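Local coordinates for protein signal recognition particle subunit SRP68 (Chaetomium thermophilum, PDB 4P3G) that binds SRP RNA through this RNA-binding domain and remodels it, as part of the signal recognition particle that targets secretory and membrane proteins to the endoplasmic reticulum, at the interface of chains A and B. Coordinates in Å, arbitrary orientation; residue numbers count along the deposited sequence, not the author numbering. Chains: chain A/B, Signal recognition particle subunit SRP68.

The interface of chains A and B. Residues chain A 128, 140, 143; chain B 176, 179-180.
The C-terminal end of helix 160-181 of chain B packs against chain A, where it meets the last residue of helix 103-128 and the first turns of helix 136-156. Both chains are the RNA-binding domain of SRP68, an all-helical, tetratricopeptide-like fold. The patch is part of an interface between two copies that is not an exact two-fold. It may reflect crystal packing, since the structure alone does not show that SRP68 works as an oligomer.

A:Arg143 reaches furthest across. CG lies anti to the backbone N (chi1 -174°), and the rest of the chain is extended, which carries the guanidinium onto the helix of chain B. Its NH1 end enters between two residues. B:Ala176 CA lies towards one face of the guanidinium plane, 3.5 Å from A:Arg143 NH1. B:Thr179 CB lies towards the opposite face, 3.9 Å from the same NH1. The carbonyl B:Ala176 O is also 3.5 Å from A:Arg143 NH1, too long to count as a hydrogen bond. The positive group sits near the C-terminal end of this helix, which may favour it electrostatically. An alanine in place of A:Arg143 would remove the guanidinium and would probably leave a gap between B:Ala176 and B:Thr179, with the helix end losing a nearby positive charge.

The methyl B:Thr179 CG2 points to chain A and lies 4.1 Å from the hydroxyl A:Ser128 OG. This is a loose contact.

On the other flank, the CD2 methyl of A:Leu140 lies 3.5 Å from the hydroxyl B:Ser180 OG, with B:Ser180 CB a little further off. The B:Ser180 hydroxyl turns back along its own helix (chi1 59°). There OG bonds to B:Ala176 O one turn earlier, at 3.1 Å. The donor is tilted 28° from the carbonyl plane. This bond fixes the hydroxyl beside the leucine methyl.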
loop_
_atom_site.group_PDB
_atom_site.type_symbol
_atom_site.label_atom_id
_atom_site.label_comp_id
_atom_site.label_asym_id
_atom_site.label_seq_id
_atom_site.Cartn_x
_atom_site.Cartn_y
_atom_site.Cartn_z
ATOM N N SER A 128 -25.404 -22.626 -1.406
ATOM C CA SER A 128 -24.305 -22.957 -2.294
ATOM C C SER A 128 -24.437 -24.351 -2.881
ATOM O O SER A 128 -24.748 -24.497 -4.060
ATOM C CB SER A 128 -22.950 -22.781 -1.589
ATOM O OG SER A 128 -22.586 -23.927 -0.847
ATOM N N LEU A 140 -22.592 -16.291 -4.318
ATOM C CA LEU A 140 -21.530 -15.342 -3.989
ATOM C C LEU A 140 -22.082 -14.245 -3.088
ATOM O O LEU A 140 -21.474 -13.872 -2.085
ATOM C CB LEU A 140 -20.956 -14.719 -5.259
ATOM C CG LEU A 140 -20.115 -15.573 -6.215
ATOM C CD1 LEU A 140 -19.863 -14.802 -7.498
ATOM C CD2 LEU A 140 -18.796 -16.039 -5.595
ATOM N N ARG A 143 -22.679 -15.290 0.405
ATOM C CA ARG A 143 -21.438 -15.429 1.108
ATOM C C ARG A 143 -20.794 -14.093 1.507
ATOM O O ARG A 143 -20.264 -13.980 2.619
ATOM C CB ARG A 143 -20.442 -16.209 0.330
ATOM C CG ARG A 143 -19.308 -16.383 1.224
ATOM C CD ARG A 143 -18.568 -17.328 0.535
ATOM N NE ARG A 143 -17.400 -17.858 1.193
ATOM C CZ ARG A 143 -16.685 -18.732 0.495
ATOM N NH1 ARG A 143 -17.101 -19.025 -0.744
ATOM N NH2 ARG A 143 -15.598 -19.290 0.960
ATOM N N ALA B 176 -13.100 -19.271 -3.048
ATOM C CA ALA B 176 -14.462 -18.756 -3.044
ATOM C C ALA B 176 -15.203 -19.294 -4.245
ATOM O O ALA B 176 -16.337 -19.755 -4.123
ATOM C CB ALA B 176 -14.466 -17.220 -3.074
ATOM N N THR B 179 -16.249 -23.131 -4.034
ATOM C CA THR B 179 -17.456 -23.409 -3.267
ATOM C C THR B 179 -18.730 -22.993 -3.992
ATOM O O THR B 179 -19.706 -23.743 -4.027
ATOM C CB THR B 179 -17.381 -22.715 -1.881
ATOM O OG1 THR B 179 -16.428 -23.406 -1.060
ATOM C CG2 THR B 179 -18.718 -22.737 -1.166
ATOM N N SER B 180 -18.702 -21.829 -4.623
ATOM C CA SER B 180 -19.868 -21.357 -5.367
ATOM C C SER B 180 -20.208 -22.054 -6.697
ATOM O O SER B 180 -21.367 -22.323 -6.973
ATOM C CB SER B 180 -19.753 -19.839 -5.595
ATOM O OG SER B 180 -18.584 -19.493 -6.302
#